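Local atomic coordinates of ectonucleotide pyrophosphatase/phosphodiesterase family member 5 (Mus musculus, PDB entry 5VEO), a protein that probably hydrolyses phosphodiester bonds outside the cell, as a zinc-binding ectoenzyme of the nucleotide pyrophosphatase/phosphodiesterase family that has restricted activity on nucleotides. Residues H38-N43 and V217-T222; W159-D164 and A211-N216; I236-Y241 and Y247-H252. The protein carries 1 engineered substitution. One frame throughout, in Å; residues are numbered along the deposited sequence.

How the contacts relate
From the N terminus, helix 35-42 supplies the first half of contact 1, and the chain runs on through 173 residues before strand 218-222 closes this large loop in the central mixed sheet. Contact 2 is nested inside it, joining the end of helix 149-160 to the turn after helix 190-210, immediately ahead of that strand. Contacts 1 and 2 touch, mainly through Trp214, and their centres lie about 17 Å apart. Contact 3 follows in series as a short local closure between 236-241 and 247-252. It ties two small outlying sheets together on the opposite side of the chain's centre, its centre about 42 Å from that of contact 1.

Contact 1: residues H38-N43 and V217-T222; sequences HYIMKN and VNLIVT
Extended torsions bring Ile40 and Leu219 together between helix and sheet. In Ile40, CG1 lies beside the backbone N (chi1 -71°) and CD1 continues the chain in an extended line. In Leu219, CG is anti to the backbone N (chi1 171°), and of its two branches CD2 is the one that meets the helix. The two side chains cross at about a right angle, and Ile40 CD1 stands 4.0 Å from Leu219 CD2. The same methyl also reaches the next inward-facing residue of the strand, with Ile40 CD1 4.2 Å from Val221 CG2. One terminal methyl thus bridges two positions, i and i+2, on a single face of the strand, while Ile220 points away between them. All three residues are buried, and dispersion alone carries the contact.

The helix finishes close by. Asn43, the first residue to leave helical geometry, turns its ND2 back to Tyr39 O at 2.9 Å, and this amide nitrogen also lies above one face of the Tyr39 ring, offset toward its rim. The indole of Trp214 extends the apolar layer, its CZ3 atom 3.9 Å from Leu219 CD2.

Further along the chain, just beyond this strand, come the zinc ligands Asp224 and His225, as expected for the alpha/beta core of the alkaline phosphatase superfamily. Strand 218-222 runs between strand 16-21, parallel to it, and antiparallel strand 338-341. Helix 35-42 packs over this face beside helix 190-210, whose Leu201 and Ile205 touch Ile40.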
loop_
_atom_site.group_PDB
_atom_site.type_symbol
_atom_site.label_atom_id
_atom_site.label_comp_id
_atom_site.label_asym_id
_atom_site.label_seq_id
_atom_site.Cartn_x
_atom_site.Cartn_y
_atom_site.Cartn_z
ATOM N N HIS A 38 -1.104 -16.093 -14.518
ATOM C CA HIS A 38 -0.082 -16.855 -15.228
ATOM C C HIS A 38 -0.004 -16.461 -16.701
ATOM O O HIS A 38 1.082 -16.503 -17.293
ATOM C CB HIS A 38 -0.345 -18.352 -15.041
ATOM C CG HIS A 38 0.204 -18.883 -13.753
ATOM N ND1 HIS A 38 -0.442 -18.711 -12.549
ATOM C CD2 HIS A 38 1.353 -19.544 -13.472
ATOM C CE1 HIS A 38 0.275 -19.261 -11.583
ATOM N NE2 HIS A 38 1.375 -19.763 -12.116
ATOM N N TYR A 39 -1.119 -16.016 -17.287
ATOM C CA TYR A 39 -1.094 -15.510 -18.655
ATOM C C TYR A 39 -0.239 -14.250 -18.761
ATOM O O TYR A 39 0.561 -14.104 -19.693
ATOM C CB TYR A 39 -2.525 -15.247 -19.118
ATOM C CG TYR A 39 -2.634 -14.630 -20.484
ATOM C CD1 TYR A 39 -2.463 -15.396 -21.631
ATOM C CD2 TYR A 39 -2.914 -13.283 -20.634
ATOM C CE1 TYR A 39 -2.583 -14.827 -22.897
ATOM C CE2 TYR A 39 -3.038 -12.710 -21.889
ATOM C CZ TYR A 39 -2.860 -13.481 -23.015
ATOM O OH TYR A 39 -2.976 -12.877 -24.259
ATOM N N ILE A 40 -0.368 -13.334 -17.798
ATOM C CA ILE A 40 0.498 -12.156 -17.786
ATOM C C ILE A 40 1.956 -12.564 -17.593
ATOM O O ILE A 40 2.860 -12.027 -18.247
ATOM C CB ILE A 40 0.038 -11.164 -16.705
ATOM C CG1 ILE A 40 -1.281 -10.519 -17.157
ATOM C CG2 ILE A 40 1.111 -10.107 -16.464
ATOM C CD1 ILE A 40 -1.901 -9.587 -16.161
ATOM N N MET A 41 2.215 -13.483 -16.659
ATOM C CA MET A 41 3.580 -13.947 -16.429
ATOM C C MET A 41 4.207 -14.484 -17.714
ATOM O O MET A 41 5.319 -14.092 -18.085
ATOM C CB MET A 41 3.588 -15.018 -15.338
ATOM C CG MET A 41 3.287 -14.456 -13.964
ATOM S SD MET A 41 2.675 -15.698 -12.804
ATOM C CE MET A 41 3.968 -16.901 -12.898
ATOM N N LYS A 42 3.494 -15.374 -18.411
ATOM C CA LYS A 42 4.033 -16.008 -19.618
ATOM C C LYS A 42 4.324 -14.981 -20.701
ATOM O O LYS A 42 5.188 -15.196 -21.575
ATOM C CB LYS A 42 3.023 -17.042 -20.113
ATOM C CG LYS A 42 3.427 -17.839 -21.352
ATOM C CD LYS A 42 2.226 -18.625 -21.895
ATOM C CE LYS A 42 2.485 -19.218 -23.286
ATOM N NZ LYS A 42 2.023 -18.334 -24.410
ATOM N N ASN A 43 3.587 -13.875 -20.684
ATOM C CA ASN A 43 3.698 -12.853 -21.707
ATOM C C ASN A 43 4.315 -11.573 -21.174
ATOM O O ASN A 43 4.215 -10.525 -21.823
ATOM C CB ASN A 43 2.315 -12.608 -22.305
ATOM C CG ASN A 43 1.833 -13.802 -23.101
ATOM O OD1 ASN A 43 2.374 -14.092 -24.172
ATOM N ND2 ASN A 43 0.876 -14.539 -22.561
ATOM N N VAL A 217 -0.858 -0.539 -23.876
ATOM C CA VAL A 217 -0.834 -0.068 -22.497
ATOM C C VAL A 217 0.097 -0.993 -21.745
ATOM O O VAL A 217 0.011 -2.206 -21.914
ATOM C CB VAL A 217 -2.232 -0.093 -21.862
ATOM C CG1 VAL A 217 -2.140 0.142 -20.343
ATOM C CG2 VAL A 217 -3.142 0.929 -22.540
ATOM N N ASN A 218 0.994 -0.427 -20.949
ATOM C CA ASN A 218 1.815 -1.216 -20.030
ATOM C C ASN A 218 0.998 -1.423 -18.761
ATOM O O ASN A 218 0.758 -0.465 -18.016
ATOM C CB ASN A 218 3.125 -0.499 -19.744
ATOM C CG ASN A 218 3.995 -0.387 -20.989
ATOM O OD1 ASN A 218 4.559 -1.374 -21.438
ATOM N ND2 ASN A 218 4.051 0.804 -21.574
ATOM N N LEU A 219 0.539 -2.661 -18.552
ATOM C CA LEU A 219 -0.271 -3.037 -17.401
ATOM C C LEU A 219 0.645 -3.536 -16.288
ATOM O O LEU A 219 1.395 -4.491 -16.486
ATOM C CB LEU A 219 -1.272 -4.123 -17.788
ATOM C CG LEU A 219 -2.067 -4.785 -16.674
ATOM C CD1 LEU A 219 -2.943 -3.752 -15.965
ATOM C CD2 LEU A 219 -2.905 -5.905 -17.223
ATOM N N ILE A 220 0.579 -2.897 -15.129
ATOM C CA ILE A 220 1.391 -3.269 -13.977
ATOM C C ILE A 220 0.405 -3.682 -12.902
ATOM O O ILE A 220 -0.465 -2.893 -12.530
ATOM C CB ILE A 220 2.291 -2.112 -13.515
ATOM C CG1 ILE A 220 3.278 -1.734 -14.640
ATOM C CG2 ILE A 220 2.994 -2.465 -12.193
ATOM C CD1 ILE A 220 4.061 -0.503 -14.392
ATOM N N VAL A 221 0.518 -4.925 -12.425
ATOM C CA VAL A 221 -0.395 -5.469 -11.430
ATOM C C VAL A 221 0.409 -5.693 -10.155
ATOM O O VAL A 221 1.364 -6.482 -10.146
ATOM C CB VAL A 221 -1.057 -6.774 -11.898
ATOM C CG1 VAL A 221 -1.987 -7.326 -10.813
ATOM C CG2 VAL A 221 -1.812 -6.543 -13.207
ATOM N N THR A 222 0.032 -5.019 -9.081
ATOM C CA THR A 222 0.789 -5.152 -7.847
ATOM C C THR A 222 -0.158 -4.982 -6.665
ATOM O O THR A 222 -1.372 -5.189 -6.787
ATOM C CB THR A 222 1.997 -4.187 -7.878
ATOM O OG1 THR A 222 2.880 -4.466 -6.781
ATOM C CG2 THR A 222 1.590 -2.723 -7.865
#

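Contact 2: residues W159-D164 and A211-N216; sequences WFTAKD and AKLWNN
Leu213 reaches across to Phe160 and Thr161 from the turn that follows helix 190-210. Leu213 CB is still remote, 5.6 Å from Phe160 CB, and serves as the root of the branch. Leu213 CG, placed beside the backbone N (chi1 -63°), comes within 4.3 Å of Thr161 CG2. At the tip the two methyls divide the work. Leu213 CD1 settles 3.7 Å from Phe160 CB and 4.1 Å from Thr161 CG2, and so lodges between neighbouring residues, whereas Leu213 CD2 stands 4.2 Å from Phe160 CB. The phenyl ring packs on Lys15 and Ile166 instead. The Thr161 hydroxyl is hydrogen-bonded to Ile157 O, while its CG2 methyl faces Leu213.

The Leu213 side of the contact is shaped by a Schellman motif, with Lys212 at positive phi and Leu213 N bonded to Leu208 O. Asn216 ND2 then closes the turn on Lys212 O, nearly straight at 171° but from above the carbonyl plane. The Thr161 hydroxyl and the Asn216 amide NH thus find their partners on their own sides, and what passes between the two segments is dispersion between methyl and methylene groups, which fixes proximity rather than direction.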
loop_
_atom_site.group_PDB
_atom_site.type_symbol
_atom_site.label_atom_id
_atom_site.label_comp_id
_atom_site.label_asym_id
_atom_site.label_seq_id
_atom_site.Cartn_x
_atom_site.Cartn_y
_atom_site.Cartn_z
ATOM N N TRP A 159 -11.490 6.318 -19.997
ATOM C CA TRP A 159 -10.511 7.390 -19.914
ATOM C C TRP A 159 -9.334 7.171 -20.864
ATOM O O TRP A 159 -8.815 8.140 -21.439
ATOM C CB TRP A 159 -10.039 7.545 -18.468
ATOM C CG TRP A 159 -11.141 7.958 -17.536
ATOM C CD1 TRP A 159 -12.292 8.643 -17.845
ATOM C CD2 TRP A 159 -11.196 7.697 -16.138
ATOM N NE1 TRP A 159 -13.042 8.838 -16.710
ATOM C CE2 TRP A 159 -12.398 8.241 -15.652
ATOM C CE3 TRP A 159 -10.342 7.042 -15.250
ATOM C CZ2 TRP A 159 -12.749 8.180 -14.301
ATOM C CZ3 TRP A 159 -10.696 6.963 -13.925
ATOM C CH2 TRP A 159 -11.889 7.530 -13.459
ATOM N N PHE A 160 -8.887 5.914 -21.040
ATOM C CA PHE A 160 -7.793 5.648 -21.968
ATOM C C PHE A 160 -8.194 5.901 -23.423
ATOM O O PHE A 160 -7.309 6.044 -24.281
ATOM C CB PHE A 160 -7.307 4.204 -21.853
ATOM C CG PHE A 160 -6.225 4.001 -20.823
ATOM C CD1 PHE A 160 -4.971 4.560 -20.997
ATOM C CD2 PHE A 160 -6.457 3.238 -19.697
ATOM C CE1 PHE A 160 -3.969 4.370 -20.064
ATOM C CE2 PHE A 160 -5.449 3.047 -18.747
ATOM C CZ PHE A 160 -4.222 3.622 -18.928
ATOM N N THR A 161 -9.497 5.935 -23.707
ATOM C CA THR A 161 -10.002 6.084 -25.073
ATOM C C THR A 161 -10.838 7.348 -25.241
ATOM O O THR A 161 -11.532 7.507 -26.263
ATOM C CB THR A 161 -10.826 4.865 -25.466
ATOM O OG1 THR A 161 -11.954 4.750 -24.581
ATOM C CG2 THR A 161 -9.946 3.600 -25.421
ATOM N N ALA A 162 -10.751 8.259 -24.281
ATOM C CA ALA A 162 -11.568 9.464 -24.288
ATOM C C ALA A 162 -11.113 10.430 -25.379
ATOM O O ALA A 162 -10.015 10.343 -25.927
ATOM C CB ALA A 162 -11.502 10.159 -22.927
ATOM N N LYS A 163 -11.989 11.394 -25.665
ATOM C CA LYS A 163 -11.608 12.488 -26.540
ATOM C C LYS A 163 -10.308 13.131 -26.070
ATOM O O LYS A 163 -9.431 13.444 -26.881
ATOM C CB LYS A 163 -12.765 13.495 -26.592
ATOM C CG LYS A 163 -12.569 14.576 -27.589
ATOM C CD LYS A 163 -13.757 15.534 -27.627
ATOM C CE LYS A 163 -13.906 16.304 -26.355
ATOM N NZ LYS A 163 -14.917 17.405 -26.525
ATOM N N ASP A 164 -10.151 13.298 -24.750
ATOM C CA ASP A 164 -8.908 13.775 -24.130
ATOM C C ASP A 164 -8.391 12.629 -23.272
ATOM O O ASP A 164 -8.686 12.556 -22.076
ATOM C CB ASP A 164 -9.101 15.024 -23.267
ATOM C CG ASP A 164 -7.838 15.395 -22.476
ATOM O OD1 ASP A 164 -6.731 14.932 -22.833
ATOM O OD2 ASP A 164 -7.951 16.150 -21.485
ATOM N N ALA A 211 -10.971 -3.110 -26.271
ATOM C CA ALA A 211 -10.743 -1.696 -26.541
ATOM C C ALA A 211 -9.467 -1.425 -27.341
ATOM O O ALA A 211 -9.109 -0.259 -27.531
ATOM C CB ALA A 211 -10.688 -0.905 -25.227
ATOM N N LYS A 212 -8.784 -2.464 -27.822
ATOM C CA LYS A 212 -7.561 -2.304 -28.611
ATOM C C LYS A 212 -6.485 -1.566 -27.826
ATOM O O LYS A 212 -5.714 -0.783 -28.369
ATOM C CB LYS A 212 -7.864 -1.590 -29.939
ATOM C CG LYS A 212 -8.908 -2.318 -30.719
ATOM C CD LYS A 212 -9.146 -1.687 -32.096
ATOM C CE LYS A 212 -10.580 -1.921 -32.558
ATOM N NZ LYS A 212 -10.782 -1.696 -34.035
ATOM N N LEU A 213 -6.422 -1.838 -26.518
ATOM C CA LEU A 213 -5.412 -1.273 -25.644
ATOM C C LEU A 213 -4.406 -2.299 -25.143
ATOM O O LEU A 213 -3.346 -1.904 -24.650
ATOM C CB LEU A 213 -6.056 -0.642 -24.400
ATOM C CG LEU A 213 -6.995 0.554 -24.624
ATOM C CD1 LEU A 213 -7.744 0.836 -23.340
ATOM C CD2 LEU A 213 -6.168 1.735 -25.007
ATOM N N TRP A 214 -4.704 -3.590 -25.274
ATOM C CA TRP A 214 -3.883 -4.624 -24.644
ATOM C C TRP A 214 -2.422 -4.538 -25.076
ATOM O O TRP A 214 -1.516 -4.710 -24.258
ATOM C CB TRP A 214 -4.464 -5.998 -24.972
ATOM C CG TRP A 214 -3.637 -7.143 -24.502
ATOM C CD1 TRP A 214 -2.974 -8.050 -25.281
ATOM C CD2 TRP A 214 -3.383 -7.517 -23.139
ATOM N NE1 TRP A 214 -2.320 -8.970 -24.484
ATOM C CE2 TRP A 214 -2.558 -8.662 -23.167
ATOM C CE3 TRP A 214 -3.768 -6.989 -21.900
ATOM C CZ2 TRP A 214 -2.108 -9.291 -21.996
ATOM C CZ3 TRP A 214 -3.321 -7.615 -20.737
ATOM C CH2 TRP A 214 -2.499 -8.751 -20.796
ATOM N N ASN A 215 -2.152 -4.308 -26.352
ATOM C CA ASN A 215 -0.758 -4.254 -26.752
ATOM C C ASN A 215 -0.191 -2.840 -26.861
ATOM O O ASN A 215 0.905 -2.675 -27.395
ATOM C CB ASN A 215 -0.580 -5.047 -28.059
ATOM C CG ASN A 215 -0.536 -6.539 -27.785
ATOM O OD1 ASN A 215 0.266 -7.004 -26.942
ATOM N ND2 ASN A 215 -1.435 -7.292 -28.408
ATOM N N ASN A 216 -0.864 -1.813 -26.327
ATOM C CA ASN A 216 -0.235 -0.497 -26.246
ATOM C C ASN A 216 -0.371 0.170 -24.889
ATOM O O ASN A 216 -0.063 1.366 -24.773
ATOM C CB ASN A 216 -0.772 0.469 -27.315
ATOM C CG ASN A 216 -2.252 0.405 -27.469
ATOM O OD1 ASN A 216 -2.987 1.222 -26.915
ATOM N ND2 ASN A 216 -2.711 -0.573 -28.230
#

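Contact 3: residues I236-Y241 and Y247-H252; sequences IELDRY and YTLIDH
Leu238 is the hub of this contact, touching Tyr247 with its CB and CD1 and Leu249 with CD1. Tyr247 meets it with the hydroxyl end of the side chain: Leu238 CB is 3.7 Å from Tyr247 OH, and Leu238 CD1 lies 3.9 Å from that same oxygen. The leucine reaches on to meet Leu249 tip to tip, its CD1 4.1 Å from Leu249 CD2. This extended reach follows from CG lying beside the backbone N (chi1 -66°), with CD1 carrying the chain straight onward.

A second shell surrounds these groups. Although its hydroxyl rests against hydrocarbon, Tyr247 has a polar partner, Gln314 NE2, which satisfies the buried oxygen and gives the phenol end a polar tether. Leu249 CD2 also sits over the centre of the His252 ring, 3.4 Å above its plane, and His252 ND1 is in turn hydrogen-bonded to Asp318. On the other segment, Leu238 opens a short 3-10 turn in which Tyr241 N bonds to Leu238 O at 2.8 Å. Just before the turn, a salt bridge from Glu237 links the end of strand 235-237 to Lys316.

The arrangement joins two separate small sheets by side chains. Strand 235-237 runs parallel to strand 311-313, a pairing continued by a backbone bond between Leu238 and Leu313. Strand 247-249 is an outermost strand of a four-stranded antiparallel sheet, flanked by strand 255-260, whose Ile258 touches both Tyr247 and Leu249. Helix 265-272 packs against the hub as well, with Leu272 touching Leu238 and Tyr241.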
loop_
_atom_site.group_PDB
_atom_site.type_symbol
_atom_site.label_atom_id
_atom_site.label_comp_id
_atom_site.label_asym_id
_atom_site.label_seq_id
_atom_site.Cartn_x
_atom_site.Cartn_y
_atom_site.Cartn_z
ATOM N N ILE A 236 -1.179 -9.380 22.743
ATOM C CA ILE A 236 -0.557 -8.520 23.742
ATOM C C ILE A 236 -1.613 -7.508 24.159
ATOM O O ILE A 236 -2.106 -6.744 23.323
ATOM C CB ILE A 236 0.686 -7.810 23.186
ATOM C CG1 ILE A 236 1.698 -8.820 22.639
ATOM C CG2 ILE A 236 1.315 -6.926 24.250
ATOM C CD1 ILE A 236 2.220 -8.457 21.299
ATOM N N GLU A 237 -1.972 -7.504 25.436
ATOM C CA GLU A 237 -3.051 -6.654 25.929
ATOM C C GLU A 237 -2.435 -5.505 26.725
ATOM O O GLU A 237 -1.869 -5.721 27.802
ATOM C CB GLU A 237 -4.037 -7.456 26.769
ATOM C CG GLU A 237 -5.293 -6.691 27.076
ATOM C CD GLU A 237 -6.262 -7.477 27.953
ATOM O OE1 GLU A 237 -6.281 -8.732 27.853
ATOM O OE2 GLU A 237 -7.002 -6.838 28.737
ATOM N N LEU A 238 -2.544 -4.288 26.189
ATOM C CA LEU A 238 -1.793 -3.168 26.751
ATOM C C LEU A 238 -2.231 -2.854 28.169
ATOM O O LEU A 238 -1.408 -2.434 28.989
ATOM C CB LEU A 238 -1.952 -1.921 25.883
ATOM C CG LEU A 238 -1.343 -2.004 24.476
ATOM C CD1 LEU A 238 -1.565 -0.740 23.661
ATOM C CD2 LEU A 238 0.137 -2.318 24.541
ATOM N N ASP A 239 -3.512 -3.032 28.480
ATOM C CA ASP A 239 -3.950 -2.629 29.807
ATOM C C ASP A 239 -3.511 -3.611 30.886
ATOM O O ASP A 239 -3.766 -3.359 32.074
ATOM C CB ASP A 239 -5.467 -2.388 29.804
ATOM C CG ASP A 239 -6.287 -3.638 29.602
ATOM O OD1 ASP A 239 -5.710 -4.706 29.305
ATOM O OD2 ASP A 239 -7.532 -3.532 29.731
ATOM N N ARG A 240 -2.806 -4.682 30.520
ATOM C CA ARG A 240 -2.089 -5.471 31.513
ATOM C C ARG A 240 -0.844 -4.754 32.018
ATOM O O ARG A 240 -0.334 -5.101 33.089
ATOM C CB ARG A 240 -1.684 -6.824 30.934
ATOM C CG ARG A 240 -2.839 -7.822 30.739
ATOM C CD ARG A 240 -2.325 -9.248 30.461
ATOM N NE ARG A 240 -1.125 -9.546 31.249
ATOM C CZ ARG A 240 -0.418 -10.669 31.193
ATOM N NH1 ARG A 240 -0.765 -11.657 30.379
ATOM N NH2 ARG A 240 0.651 -10.792 31.968
ATOM N N TYR A 241 -0.363 -3.753 31.287
ATOM C CA TYR A 241 0.882 -3.055 31.589
ATOM C C TYR A 241 0.716 -1.567 31.820
ATOM O O TYR A 241 1.471 -0.995 32.612
ATOM C CB TYR A 241 1.881 -3.231 30.437
ATOM C CG TYR A 241 1.931 -4.647 29.932
ATOM C CD1 TYR A 241 2.516 -5.646 30.690
ATOM C CD2 TYR A 241 1.367 -4.991 28.711
ATOM C CE1 TYR A 241 2.541 -6.953 30.251
ATOM C CE2 TYR A 241 1.401 -6.289 28.256
ATOM C CZ TYR A 241 1.988 -7.267 29.030
ATOM O OH TYR A 241 2.017 -8.558 28.567
ATOM N N TYR A 247 -1.964 7.658 28.369
ATOM C CA TYR A 247 -1.465 7.768 27.006
ATOM C C TYR A 247 -2.638 7.780 26.036
ATOM O O TYR A 247 -3.766 7.413 26.379
ATOM C CB TYR A 247 -0.505 6.621 26.675
ATOM C CG TYR A 247 -1.178 5.264 26.597
ATOM C CD1 TYR A 247 -1.489 4.555 27.752
ATOM C CD2 TYR A 247 -1.507 4.696 25.372
ATOM C CE1 TYR A 247 -2.105 3.315 27.695
ATOM C CE2 TYR A 247 -2.123 3.449 25.301
ATOM C CZ TYR A 247 -2.408 2.760 26.466
ATOM O OH TYR A 247 -3.036 1.533 26.403
ATOM N N THR A 248 -2.355 8.198 24.802
ATOM C CA THR A 248 -3.308 8.101 23.703
ATOM C C THR A 248 -2.749 7.122 22.683
ATOM O O THR A 248 -1.572 7.206 22.310
ATOM C CB THR A 248 -3.570 9.465 23.049
ATOM O OG1 THR A 248 -3.989 10.404 24.043
ATOM C CG2 THR A 248 -4.661 9.361 21.977
ATOM N N LEU A 249 -3.587 6.185 22.254
ATOM C CA LEU A 249 -3.203 5.204 21.245
ATOM C C LEU A 249 -3.634 5.760 19.892
ATOM O O LEU A 249 -4.822 5.801 19.572
ATOM C CB LEU A 249 -3.843 3.855 21.558
ATOM C CG LEU A 249 -3.382 2.633 20.780
ATOM C CD1 LEU A 249 -1.870 2.421 20.857
ATOM C CD2 LEU A 249 -4.134 1.411 21.316
ATOM N N ILE A 250 -2.656 6.224 19.113
ATOM C CA ILE A 250 -2.916 6.862 17.825
ATOM C C ILE A 250 -3.225 5.827 16.745
ATOM O O ILE A 250 -4.057 6.066 15.858
ATOM C CB ILE A 250 -1.704 7.734 17.449
ATOM C CG1 ILE A 250 -1.416 8.773 18.536
ATOM C CG2 ILE A 250 -1.910 8.408 16.100
ATOM C CD1 ILE A 250 -2.570 9.646 18.852
ATOM N N ASP A 251 -2.529 4.696 16.780
ATOM C CA ASP A 251 -2.713 3.571 15.869
ATOM C C ASP A 251 -2.521 2.308 16.700
ATOM O O ASP A 251 -1.677 2.297 17.601
ATOM C CB ASP A 251 -1.714 3.652 14.712
ATOM C CG ASP A 251 -2.089 2.764 13.533
ATOM O OD1 ASP A 251 -3.272 2.333 13.434
ATOM O OD2 ASP A 251 -1.192 2.538 12.682
ATOM N N HIS A 252 -3.309 1.252 16.437
ATOM C CA HIS A 252 -3.406 0.137 17.408
ATOM C C HIS A 252 -2.480 -1.056 17.145
ATOM O O HIS A 252 -1.635 -1.393 17.980
ATOM C CB HIS A 252 -4.857 -0.355 17.508
ATOM C CG HIS A 252 -5.775 0.585 18.241
ATOM N ND1 HIS A 252 -6.616 0.170 19.253
ATOM C CD2 HIS A 252 -5.991 1.916 18.100
ATOM C CE1 HIS A 252 -7.311 1.204 19.701
ATOM N NE2 HIS A 252 -6.950 2.277 19.019
#